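Local coordinates for carboxylase (Deinococcus radiodurans, PDB 5H80), which probably catalyses, through its biotin carboxylase domain, the ATP-dependent carboxylation of biotin from bicarbonate, the first half-reaction of a single-chain biotin-dependent carboxylase, at residues V59-P64 with L96-E101; R147-A152 with G162-T167; W253-T258 with H325-E330; A371-E376 with F448-V453. All coordinates share one frame; numbering follows the deposited sequence.

Contact 1: V59-P64 with L96-E101; sequences VAVYAP and LRVAQE
The carbonyl oxygen of Val-61 accepts a hydrogen bond from NE2 of His-71 on helix 70-74, while the side chain of the same residue reaches Val-98 on helix 92-101. Between strand and helix the contact is purely aliphatic. CG1 of Val-61 lies 3.9 Å from CG1 of Val-98, and the two side chains meet at a slant. Two residues earlier, on the same side of the strand, Val-59 brings its own CG1 to 4.3 Å from that same Val-98 CG1. One methyl thus serves both strand valines. It is aimed at them because CG1 of Val-98 stands anti to the backbone N (chi1 176°), pointing off the helix and down onto the sheet. Leu-36 of strand 34-37 and Val-79 of strand 77-80 touch Val-98 as well, so that the valine sits above three neighbouring strands. All three touching residues are buried. The helix lies within the connection that carries the chain from the edge strand 77-80 past strands 57-62 and 34-37 to strand 106-108. Such a helix laid over a parallel sheet of order 3-2-1-4-5 is characteristic of the Rossmann-like N-terminal domain of biotin carboxylases.

Contact 2: R147-A152 with G162-T167; sequences RARGLA and GTDGAT
Within the ATP-binding (ATP-grasp) part of the enzyme, helix 145-154 and the irregular chain that follows it are tied by one arginine, Arg-149, which reaches from the helix to Gly-162 and Asp-164. With CG anti to the backbone N (chi1 -172°) and the chain extended as far as NE, the side chain leaves the helix almost at full length. Its guanidinium arrives beside the backbone of Gly-162, where NH2 comes to 3.7 Å from the glycine N and 4.1 Å from the glycine O; neither approach is a hydrogen bond across the two segments. The firm polar partner of this group lies two residues before Gly-162, for NH1 is hydrogen-bonded to the carbonyl O of Ile-160. Asp-164 runs past the arginine in the opposite direction. Its OD1 lies 3.9 Å from the CD methylene and 4.5 Å from NE, too far for a salt bridge, although the guanidinium and carboxylate planes are only 25° apart. The opposite charges may still attract weakly at this protein surface. Val-159 packs against both Arg-149 and Ala-152, and Leu-151 turns to Leu-141 and Phe-142 of helix 136-142. On the loop side, Thr-163 is joined by a backbone hydrogen bond to Ala-228, next to strand 229-230, and the chain then runs on to helix 172-178.

Contact 3: W253-T258 with H325-E330; sequences WERDCT and HTVTEE. With EDO (1,2-ethanediol), chain G.
The guanidinium of Arg-255 has the backbone N of His-325 over one face and Thr-328 at its edge, with CB of Thr-328 in its plane. NH1 donates to Thr-328 OG1 at 2.8 Å, with an N-H...O angle of 151° and the oxygen tilted 16° out of the guanidinium plane. The His-325 ring has Thr-326 CG2 3.7 Å above one face and Glu-329 OE2 at its edge, and its ND1 is hydrogen-bonded to Gln-322 O. A bend at chi3 turns the end of Arg-255 back to the threonine. Strand 249-256 is outermost, within this chain, in the four-stranded antiparallel sheet of the ATP-grasp fold, and the axes of segments 253-256 and 325-330 come within 9.0 Å; in related biotin carboxylases the chain just ahead of this helix carries active-site residues. Thr-328 OG1 also gives its proton to a water 2.7 Å away, which donates in turn to Glu-254 O at 2.8 Å. The arginine is further held through NE by a salt bridge to Glu-239 and through NH1 by Gln-241. Glu-330 OE2, salt-bridged to Arg-403, accepts from O1 of a 1,2-ethanediol at 2.7 Å, probably a crystallisation additive, also bonded to Arg-430 of the second subunit.

Contact 4: A371-E376 with F448-V453; sequences ARVNME and FQIAGV
Val-373 holds CG1 anti to its own N (chi1 -174°), which splits its two methyls between two partners on segment 448-453. CG1 meets Ile-450 CD1 tip to tip at 4.1 Å, and CG2 comes slantwise to Phe-448 CE1 at 4.0 Å. Met-375 is extended along its whole length, with chi1 at -173°, and so carries CE to 3.5 Å from CG1 of Val-453, which it crosses at about a right angle. Its sulfur follows behind, SD lying 4.0 Å from Val-453 CB. The second segment also packs against itself, since Ile-450 CD1 stands 3.6 Å above one face of the Phe-448 ring, toward the rim. Phe-394 meets that ring edge-to-face, and Leu-457 of helix 457-465 touches Val-373, Phe-448 and Ile-450 alike. Within the biotin carboxylase C-terminal domain, the contact joins strand 367-374 of the five-stranded antiparallel sheet, and the residue after it, to strand 449-451 of a separate two-stranded one and its flanking loop residues. Gln-449 NE2 is also hydrogen-bonded to Thr-409 of the second subunit. Everything that meets between the segments is hydrocarbon or thioether, so they probably cohere here through shape and the exclusion of water rather than through directional bonds.

In the fold
The four contacts follow one another along the chain, each closing before the next opens. Contact 1 belongs to the parallel sheet of the N-terminal domain, contacts 2 and 3 to the ATP-binding region, and contact 4 to the C-terminal region. Contact 3 is the most central, its centre about 9 Å from the centre of the chain, whereas contacts 2 and 4 lie on opposite sides of that point, their centres about 40 Å apart. Contacts 3 and 4 approach most closely, nearest atoms about 6 Å apart, and strand 421-429, which pairs with strand 367-374, also touches helix 325-332. The ATP-binding and C-terminal regions thus meet around contact 3, while contacts 1 and 2 stand apart from each other.

Contact 1: V59-P64 with L96-E101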
loop_
_atom_site.group_PDB
_atom_site.type_symbol
_atom_site.label_atom_id
_atom_site.label_comp_id
_atom_site.label_asym_id
_atom_site.label_seq_id
_atom_site.Cartn_x
_atom_site.Cartn_y
_atom_site.Cartn_z
ATOM N N VAL A 59 -6.911 14.880 -19.190
ATOM C CA VAL A 59 -6.509 16.243 -19.503
ATOM C C VAL A 59 -6.485 17.020 -18.178
ATOM O O VAL A 59 -7.497 17.196 -17.565
ATOM C CB VAL A 59 -7.474 16.849 -20.575
ATOM C CG1 VAL A 59 -7.069 18.318 -20.830
ATOM C CG2 VAL A 59 -7.616 15.925 -21.836
ATOM N N ALA A 60 -5.330 17.495 -17.781
ATOM C CA ALA A 60 -5.134 18.352 -16.590
ATOM C C ALA A 60 -5.172 19.826 -17.016
ATOM O O ALA A 60 -5.065 20.141 -18.265
ATOM C CB ALA A 60 -3.832 17.963 -15.889
ATOM N N VAL A 61 -5.392 20.693 -16.033
ATOM C CA VAL A 61 -5.285 22.127 -16.231
ATOM C C VAL A 61 -4.359 22.635 -15.101
ATOM O O VAL A 61 -4.294 22.088 -13.943
ATOM C CB VAL A 61 -6.651 22.879 -16.243
ATOM C CG1 VAL A 61 -7.500 22.567 -17.494
ATOM C CG2 VAL A 61 -7.477 22.642 -14.948
ATOM N N TYR A 62 -3.647 23.705 -15.362
ATOM C CA TYR A 62 -2.801 24.331 -14.406
ATOM C C TYR A 62 -2.687 25.841 -14.572
ATOM O O TYR A 62 -2.781 26.363 -15.710
ATOM C CB TYR A 62 -1.349 23.730 -14.347
ATOM C CG TYR A 62 -0.606 23.832 -15.649
ATOM C CD1 TYR A 62 0.397 24.764 -15.778
ATOM C CD2 TYR A 62 -0.929 23.055 -16.824
ATOM C CE1 TYR A 62 1.028 24.982 -16.978
ATOM C CE2 TYR A 62 -0.209 23.229 -18.054
ATOM C CZ TYR A 62 0.774 24.188 -18.076
ATOM O OH TYR A 62 1.461 24.449 -19.219
ATOM N N ALA A 63 -2.562 26.499 -13.456
ATOM C CA ALA A 63 -2.199 27.920 -13.396
ATOM C C ALA A 63 -0.698 28.003 -13.331
ATOM O O ALA A 63 -0.037 27.086 -12.797
ATOM C CB ALA A 63 -2.808 28.530 -12.152
ATOM N N PRO A 64 -0.061 29.074 -13.909
ATOM C CA PRO A 64 1.376 29.099 -13.807
ATOM C C PRO A 64 2.112 28.956 -12.447
ATOM O O PRO A 64 3.167 28.297 -12.338
ATOM C CB PRO A 64 1.761 30.465 -14.521
ATOM C CG PRO A 64 0.533 30.878 -15.278
ATOM C CD PRO A 64 -0.613 30.339 -14.468
ATOM N N LEU A 96 -14.808 24.915 -19.545
ATOM C CA LEU A 96 -15.654 24.466 -20.658
ATOM C C LEU A 96 -15.008 24.713 -22.035
ATOM O O LEU A 96 -15.164 23.873 -22.919
ATOM C CB LEU A 96 -17.064 25.041 -20.590
ATOM C CG LEU A 96 -17.835 24.465 -19.394
ATOM C CD1 LEU A 96 -19.111 25.279 -19.257
ATOM C CD2 LEU A 96 -18.092 22.970 -19.438
ATOM N N ARG A 97 -14.203 25.768 -22.136
ATOM C CA ARG A 97 -13.459 26.014 -23.337
ATOM C C ARG A 97 -12.374 24.971 -23.517
ATOM O O ARG A 97 -12.210 24.445 -24.620
ATOM C CB ARG A 97 -12.858 27.393 -23.341
ATOM C CG ARG A 97 -13.824 28.481 -23.696
ATOM C CD ARG A 97 -13.079 29.777 -24.041
ATOM N NE ARG A 97 -12.553 30.511 -22.882
ATOM C CZ ARG A 97 -13.308 31.164 -21.985
ATOM N NH1 ARG A 97 -14.641 31.201 -22.065
ATOM N NH2 ARG A 97 -12.728 31.823 -21.019
ATOM N N VAL A 98 -11.662 24.679 -22.415
ATOM C CA VAL A 98 -10.617 23.625 -22.439
ATOM C C VAL A 98 -11.198 22.318 -22.882
ATOM O O VAL A 98 -10.518 21.552 -23.669
ATOM C CB VAL A 98 -9.840 23.457 -21.082
ATOM C CG1 VAL A 98 -8.831 22.279 -21.136
ATOM C CG2 VAL A 98 -9.044 24.686 -20.802
ATOM N N ALA A 99 -12.376 21.991 -22.366
ATOM C CA ALA A 99 -12.964 20.699 -22.628
ATOM C C ALA A 99 -13.324 20.574 -24.096
ATOM O O ALA A 99 -13.135 19.535 -24.728
ATOM C CB ALA A 99 -14.197 20.536 -21.783
ATOM N N GLN A 100 -13.933 21.644 -24.633
ATOM C CA GLN A 100 -14.305 21.684 -26.074
ATOM C C GLN A 100 -13.124 21.524 -26.996
ATOM O O GLN A 100 -13.196 20.768 -27.959
ATOM C CB GLN A 100 -14.951 23.054 -26.377
ATOM C CG GLN A 100 -15.474 23.217 -27.822
ATOM C CD GLN A 100 -16.128 24.575 -28.079
ATOM O OE1 GLN A 100 -17.352 24.716 -28.019
ATOM N NE2 GLN A 100 -15.310 25.577 -28.385
ATOM N N GLU A 101 -12.057 22.264 -26.691
ATOM C CA GLU A 101 -10.875 22.442 -27.484
ATOM C C GLU A 101 -10.036 21.189 -27.470
ATOM O O GLU A 101 -9.327 20.930 -28.403
ATOM C CB GLU A 101 -10.082 23.601 -26.921
ATOM C CG GLU A 101 -10.788 24.915 -27.203
ATOM C CD GLU A 101 -10.023 26.144 -26.800
ATOM O OE1 GLU A 101 -8.794 26.165 -26.923
ATOM O OE2 GLU A 101 -10.654 27.124 -26.381
#

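Contact 2: R147-A152 with G162-T167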
loop_
_atom_site.group_PDB
_atom_site.type_symbol
_atom_site.label_atom_id
_atom_site.label_comp_id
_atom_site.label_asym_id
_atom_site.label_seq_id
_atom_site.Cartn_x
_atom_site.Cartn_y
_atom_site.Cartn_z
ATOM N N ARG A 147 -33.127 22.551 2.678
ATOM C CA ARG A 147 -33.675 21.372 1.987
ATOM C C ARG A 147 -33.079 19.971 2.506
ATOM O O ARG A 147 -33.790 18.951 2.563
ATOM C CB ARG A 147 -33.488 21.477 0.484
ATOM C CG ARG A 147 -34.617 22.185 -0.302
ATOM C CD ARG A 147 -34.125 22.463 -1.727
ATOM N NE ARG A 147 -34.457 21.327 -2.581
ATOM C CZ ARG A 147 -33.889 21.039 -3.733
ATOM N NH1 ARG A 147 -32.895 21.767 -4.230
ATOM N NH2 ARG A 147 -34.301 19.961 -4.376
ATOM N N ALA A 148 -31.790 19.937 2.761
ATOM C CA ALA A 148 -31.155 18.700 3.306
ATOM C C ALA A 148 -31.692 18.299 4.728
ATOM O O ALA A 148 -31.944 17.156 5.030
ATOM C CB ALA A 148 -29.658 18.843 3.330
ATOM N N ARG A 149 -31.975 19.315 5.530
ATOM C CA ARG A 149 -32.607 19.158 6.830
ATOM C C ARG A 149 -34.001 18.623 6.727
ATOM O O ARG A 149 -34.320 17.620 7.367
ATOM C CB ARG A 149 -32.590 20.493 7.576
ATOM C CG ARG A 149 -33.047 20.476 9.028
ATOM C CD ARG A 149 -32.905 21.892 9.622
ATOM N NE ARG A 149 -33.497 21.902 10.948
ATOM C CZ ARG A 149 -32.836 21.698 12.087
ATOM N NH1 ARG A 149 -31.501 21.518 12.119
ATOM N NH2 ARG A 149 -33.527 21.668 13.215
ATOM N N GLY A 150 -34.817 19.226 5.866
ATOM C CA GLY A 150 -36.158 18.786 5.696
ATOM C C GLY A 150 -36.285 17.372 5.209
ATOM O O GLY A 150 -37.141 16.632 5.710
ATOM N N LEU A 151 -35.428 17.012 4.254
ATOM C CA LEU A 151 -35.262 15.616 3.809
ATOM C C LEU A 151 -34.892 14.690 4.970
ATOM O O LEU A 151 -35.559 13.640 5.129
ATOM C CB LEU A 151 -34.192 15.477 2.745
ATOM C CG LEU A 151 -33.981 14.119 2.077
ATOM C CD1 LEU A 151 -35.214 13.609 1.333
ATOM C CD2 LEU A 151 -32.864 14.210 1.069
ATOM N N ALA A 152 -33.939 15.094 5.783
ATOM C CA ALA A 152 -33.568 14.278 6.942
ATOM C C ALA A 152 -34.815 14.065 7.850
ATOM O O ALA A 152 -35.209 12.949 8.162
ATOM C CB ALA A 152 -32.443 14.904 7.688
ATOM N N GLY A 162 -32.220 23.670 16.013
ATOM C CA GLY A 162 -31.741 24.887 15.376
ATOM C C GLY A 162 -32.893 25.732 14.842
ATOM O O GLY A 162 -34.033 25.307 14.928
ATOM N N THR A 163 -32.552 26.931 14.365
ATOM C CA THR A 163 -33.447 27.774 13.561
ATOM C C THR A 163 -33.246 27.390 12.102
ATOM O O THR A 163 -32.127 27.563 11.575
ATOM C CB THR A 163 -33.102 29.271 13.705
ATOM O OG1 THR A 163 -33.102 29.618 15.082
ATOM C CG2 THR A 163 -34.130 30.152 12.976
ATOM N N ASP A 164 -34.313 26.917 11.451
ATOM C CA ASP A 164 -34.226 26.361 10.066
ATOM C C ASP A 164 -33.803 27.344 8.967
ATOM O O ASP A 164 -33.049 26.985 8.036
ATOM C CB ASP A 164 -35.552 25.725 9.617
ATOM C CG ASP A 164 -35.494 25.194 8.159
ATOM O OD1 ASP A 164 -34.386 24.868 7.666
ATOM O OD2 ASP A 164 -36.557 25.133 7.505
ATOM N N GLY A 165 -34.339 28.553 9.041
ATOM C CA GLY A 165 -33.978 29.561 8.088
ATOM C C GLY A 165 -33.792 30.907 8.716
ATOM O O GLY A 165 -34.129 31.117 9.880
ATOM N N ALA A 166 -33.268 31.812 7.893
ATOM C CA ALA A 166 -33.221 33.236 8.154
ATOM C C ALA A 166 -32.672 33.355 9.546
ATOM O O ALA A 166 -31.580 32.791 9.804
ATOM C CB ALA A 166 -34.612 33.845 7.996
ATOM N N THR A 167 -33.416 34.025 10.435
ATOM C CA THR A 167 -33.227 33.924 11.873
ATOM C C THR A 167 -34.030 35.087 12.515
ATOM O O THR A 167 -33.672 36.245 12.394
ATOM C CB THR A 167 -31.706 33.852 12.271
ATOM O OG1 THR A 167 -31.572 33.820 13.695
ATOM C CG2 THR A 167 -30.857 35.018 11.618
#

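Contact 3: W253-T258 with H325-E330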
loop_
_atom_site.group_PDB
_atom_site.type_symbol
_atom_site.label_atom_id
_atom_site.label_comp_id
_atom_site.label_asym_id
_atom_site.label_seq_id
_atom_site.Cartn_x
_atom_site.Cartn_y
_atom_site.Cartn_z
ATOM N N TRP A 253 -19.015 1.429 4.820
ATOM C CA TRP A 253 -18.935 1.635 6.235
ATOM C C TRP A 253 -18.550 3.085 6.575
ATOM O O TRP A 253 -18.826 3.999 5.787
ATOM C CB TRP A 253 -17.975 0.564 6.932
ATOM C CG TRP A 253 -18.540 -0.852 6.675
ATOM C CD1 TRP A 253 -19.457 -1.535 7.411
ATOM C CD2 TRP A 253 -18.084 -1.748 5.666
ATOM N NE1 TRP A 253 -19.636 -2.786 6.889
ATOM C CE2 TRP A 253 -18.828 -2.942 5.803
ATOM C CE3 TRP A 253 -17.137 -1.623 4.596
ATOM C CZ2 TRP A 253 -18.612 -4.060 4.952
ATOM C CZ3 TRP A 253 -16.973 -2.757 3.710
ATOM C CH2 TRP A 253 -17.643 -3.918 3.954
ATOM N N GLU A 254 -17.824 3.280 7.656
ATOM C CA GLU A 254 -17.604 4.558 8.246
ATOM C C GLU A 254 -16.194 5.029 8.318
ATOM O O GLU A 254 -15.217 4.241 8.328
ATOM C CB GLU A 254 -18.255 4.657 9.618
ATOM C CG GLU A 254 -17.555 4.168 10.866
ATOM C CD GLU A 254 -17.290 2.650 10.925
ATOM O OE1 GLU A 254 -17.927 1.929 10.141
ATOM O OE2 GLU A 254 -16.494 2.321 11.804
ATOM N N ARG A 255 -16.045 6.315 8.668
ATOM C CA ARG A 255 -14.748 6.940 9.037
ATOM C C ARG A 255 -14.974 7.897 10.172
ATOM O O ARG A 255 -16.116 8.428 10.305
ATOM C CB ARG A 255 -14.161 7.778 7.892
ATOM C CG ARG A 255 -13.680 7.104 6.664
ATOM C CD ARG A 255 -13.255 8.016 5.514
ATOM N NE ARG A 255 -14.317 8.817 4.908
ATOM C CZ ARG A 255 -14.912 8.556 3.764
ATOM N NH1 ARG A 255 -14.620 7.466 3.018
ATOM N NH2 ARG A 255 -15.802 9.395 3.324
ATOM N N ASP A 256 -13.958 8.043 11.032
ATOM C CA ASP A 256 -14.029 8.943 12.164
ATOM C C ASP A 256 -12.973 9.979 11.986
ATOM O O ASP A 256 -11.770 9.676 11.937
ATOM C CB ASP A 256 -13.889 8.236 13.436
ATOM C CG ASP A 256 -14.136 9.091 14.697
ATOM O OD1 ASP A 256 -13.440 10.101 14.892
ATOM O OD2 ASP A 256 -15.022 8.607 15.455
ATOM N N CYS A 257 -13.449 11.194 11.971
ATOM C CA CYS A 257 -12.607 12.360 11.700
ATOM C C CYS A 257 -12.719 13.368 12.887
ATOM O O CYS A 257 -12.747 14.600 12.674
ATOM C CB CYS A 257 -13.050 13.065 10.476
ATOM S SG CYS A 257 -13.212 11.988 9.006
ATOM N N THR A 258 -12.755 12.859 14.092
ATOM C CA THR A 258 -12.984 13.684 15.293
ATOM C C THR A 258 -11.891 14.687 15.637
ATOM O O THR A 258 -12.133 15.767 16.159
ATOM C CB THR A 258 -13.322 12.745 16.457
ATOM O OG1 THR A 258 -14.525 11.974 16.201
ATOM C CG2 THR A 258 -13.331 13.525 17.882
ATOM N N HIS A 325 -11.094 9.729 1.465
ATOM C CA HIS A 325 -11.628 8.559 0.810
ATOM C C HIS A 325 -10.448 7.514 0.879
ATOM O O HIS A 325 -10.770 6.322 1.002
ATOM C CB HIS A 325 -11.967 8.822 -0.642
ATOM C CG HIS A 325 -10.755 9.002 -1.530
ATOM N ND1 HIS A 325 -10.044 10.166 -1.642
ATOM C CD2 HIS A 325 -10.088 8.091 -2.306
ATOM C CE1 HIS A 325 -9.008 10.007 -2.484
ATOM N NE2 HIS A 325 -9.017 8.748 -2.905
ATOM N N THR A 326 -9.231 8.052 0.929
ATOM C CA THR A 326 -8.030 7.119 1.012
ATOM C C THR A 326 -8.070 6.060 2.166
ATOM O O THR A 326 -7.664 4.824 1.970
ATOM C CB THR A 326 -6.776 7.899 1.219
ATOM O OG1 THR A 326 -6.959 8.634 2.414
ATOM C CG2 THR A 326 -6.501 8.853 0.013
ATOM N N VAL A 327 -8.462 6.426 3.355
ATOM C CA VAL A 327 -8.483 5.446 4.500
ATOM C C VAL A 327 -9.452 4.284 4.326
ATOM O O VAL A 327 -9.147 3.136 4.673
ATOM C CB VAL A 327 -8.713 6.077 5.896
ATOM C CG1 VAL A 327 -7.444 6.577 6.517
ATOM C CG2 VAL A 327 -9.740 7.198 5.883
ATOM N N THR A 328 -10.621 4.561 3.743
ATOM C CA THR A 328 -11.568 3.583 3.430
ATOM C C THR A 328 -11.031 2.667 2.381
ATOM O O THR A 328 -11.188 1.467 2.485
ATOM C CB THR A 328 -12.836 4.276 2.861
ATOM O OG1 THR A 328 -13.417 5.072 3.899
ATOM C CG2 THR A 328 -13.854 3.314 2.339
ATOM N N GLU A 329 -10.392 3.246 1.370
ATOM C CA GLU A 329 -9.724 2.430 0.307
ATOM C C GLU A 329 -8.799 1.412 0.949
ATOM O O GLU A 329 -8.831 0.233 0.565
ATOM C CB GLU A 329 -8.952 3.393 -0.656
ATOM C CG GLU A 329 -9.919 4.169 -1.563
ATOM C CD GLU A 329 -9.197 4.844 -2.757
ATOM O OE1 GLU A 329 -8.004 5.160 -2.627
ATOM O OE2 GLU A 329 -9.804 5.016 -3.807
ATOM N N GLU A 330 -7.911 1.799 1.818
ATOM C CA GLU A 330 -6.895 0.864 2.322
ATOM C C GLU A 330 -7.518 -0.125 3.347
ATOM O O GLU A 330 -7.119 -1.349 3.370
ATOM C CB GLU A 330 -5.719 1.659 2.868
ATOM C CG GLU A 330 -4.849 2.488 1.906
ATOM C CD GLU A 330 -4.418 1.734 0.783
ATOM O OE1 GLU A 330 -3.808 0.640 1.001
ATOM O OE2 GLU A 330 -4.754 2.077 -0.324
HETATM C C1 EDO G . -5.909 1.605 -3.420
HETATM O O1 EDO G . -6.016 0.708 -2.298
HETATM C C2 EDO G . -7.006 1.487 -4.429
HETATM O O2 EDO G . -6.966 0.083 -4.764
HETATM O O HOH W 1 -14.786 3.438 5.635
#

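Contact 4: A371-E376 with F448-V453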
loop_
_atom_site.group_PDB
_atom_site.type_symbol
_atom_site.label_atom_id
_atom_site.label_comp_id
_atom_site.label_asym_id
_atom_site.label_seq_id
_atom_site.Cartn_x
_atom_site.Cartn_y
_atom_site.Cartn_z
ATOM N N ALA A 371 -3.117 10.662 8.080
ATOM C CA ALA A 371 -2.726 11.936 8.688
ATOM C C ALA A 371 -2.489 12.974 7.519
ATOM O O ALA A 371 -1.885 12.665 6.522
ATOM C CB ALA A 371 -1.543 11.818 9.530
ATOM N N ARG A 372 -3.042 14.202 7.671
ATOM C CA ARG A 372 -2.738 15.248 6.698
ATOM C C ARG A 372 -1.420 16.027 7.095
ATOM O O ARG A 372 -1.350 16.731 8.167
ATOM C CB ARG A 372 -3.945 16.161 6.730
ATOM C CG ARG A 372 -5.320 15.452 6.367
ATOM C CD ARG A 372 -6.441 16.479 5.984
ATOM N NE ARG A 372 -7.794 15.861 5.868
ATOM C CZ ARG A 372 -8.885 16.502 5.412
ATOM N NH1 ARG A 372 -8.779 17.696 4.879
ATOM N NH2 ARG A 372 -10.062 15.911 5.397
ATOM N N VAL A 373 -0.414 15.892 6.258
ATOM C CA VAL A 373 0.844 16.668 6.359
ATOM C C VAL A 373 0.731 18.032 5.732
ATOM O O VAL A 373 0.475 18.090 4.501
ATOM C CB VAL A 373 2.024 15.855 5.887
ATOM C CG1 VAL A 373 3.317 16.596 6.141
ATOM C CG2 VAL A 373 1.984 14.471 6.556
ATOM N N ASN A 374 0.751 19.063 6.573
ATOM C CA ASN A 374 0.534 20.441 6.112
ATOM C C ASN A 374 1.816 21.315 6.258
ATOM O O ASN A 374 2.631 21.097 7.133
ATOM C CB ASN A 374 -0.640 21.154 6.776
ATOM C CG ASN A 374 -1.988 20.444 6.715
ATOM O OD1 ASN A 374 -2.410 19.951 5.655
ATOM N ND2 ASN A 374 -2.734 20.519 7.813
ATOM N N MET A 375 1.920 22.317 5.401
ATOM C CA MET A 375 2.908 23.398 5.515
ATOM C C MET A 375 2.275 24.368 6.482
ATOM O O MET A 375 1.274 24.987 6.159
ATOM C CB MET A 375 3.104 23.989 4.114
ATOM C CG MET A 375 4.200 25.001 4.041
ATOM S SD MET A 375 4.463 25.356 2.310
ATOM C CE MET A 375 5.573 26.785 2.532
ATOM N N GLU A 376 2.806 24.437 7.693
ATOM C CA GLU A 376 2.299 25.296 8.798
ATOM C C GLU A 376 2.879 24.822 10.119
ATOM O O GLU A 376 4.059 25.004 10.364
ATOM C CB GLU A 376 0.765 25.316 8.940
ATOM C CG GLU A 376 0.125 24.004 9.409
ATOM C CD GLU A 376 -1.357 23.847 9.021
ATOM O OE1 GLU A 376 -2.015 22.909 9.589
ATOM O OE2 GLU A 376 -1.848 24.618 8.136
ATOM N N PHE A 448 9.372 10.775 7.447
ATOM C CA PHE A 448 9.105 11.814 6.469
ATOM C C PHE A 448 10.090 12.988 6.540
ATOM O O PHE A 448 9.965 13.846 7.396
ATOM C CB PHE A 448 7.678 12.317 6.640
ATOM C CG PHE A 448 6.995 12.786 5.363
ATOM C CD1 PHE A 448 5.614 12.677 5.319
ATOM C CD2 PHE A 448 7.657 13.365 4.247
ATOM C CE1 PHE A 448 4.871 13.087 4.211
ATOM C CE2 PHE A 448 6.922 13.819 3.103
ATOM C CZ PHE A 448 5.510 13.651 3.081
ATOM N N GLN A 449 10.973 13.009 5.563
ATOM C CA GLN A 449 12.104 14.012 5.502
ATOM C C GLN A 449 11.587 15.117 4.632
ATOM O O GLN A 449 11.277 14.861 3.476
ATOM C CB GLN A 449 13.315 13.426 4.790
ATOM C CG GLN A 449 13.940 12.196 5.367
ATOM C CD GLN A 449 15.251 11.880 4.688
ATOM O OE1 GLN A 449 16.252 12.571 4.894
ATOM N NE2 GLN A 449 15.259 10.840 3.868
ATOM N N ILE A 450 11.327 16.265 5.241
ATOM C CA ILE A 450 11.030 17.458 4.546
ATOM C C ILE A 450 12.051 18.537 4.995
ATOM O O ILE A 450 12.249 18.717 6.185
ATOM C CB ILE A 450 9.583 17.926 4.834
ATOM C CG1 ILE A 450 8.629 16.755 4.559
ATOM C CG2 ILE A 450 9.214 19.112 3.950
ATOM C CD1 ILE A 450 7.175 17.062 4.819
ATOM N N ALA A 451 12.662 19.202 4.022
ATOM C CA ALA A 451 13.497 20.409 4.270
ATOM C C ALA A 451 13.124 21.556 3.310
ATOM O O ALA A 451 12.770 21.297 2.144
ATOM C CB ALA A 451 14.964 20.034 4.145
ATOM N N GLY A 452 13.192 22.792 3.837
ATOM C CA GLY A 452 12.976 24.054 3.082
ATOM C C GLY A 452 11.676 24.764 3.432
ATOM O O GLY A 452 11.596 25.941 3.194
ATOM N N VAL A 453 10.635 24.047 3.946
ATOM C CA VAL A 453 9.374 24.668 4.424
ATOM C C VAL A 453 9.015 24.135 5.809
ATOM O O VAL A 453 9.473 23.050 6.165
ATOM C CB VAL A 453 8.198 24.346 3.448
ATOM C CG1 VAL A 453 8.501 24.902 2.106
ATOM C CG2 VAL A 453 7.954 22.827 3.320
#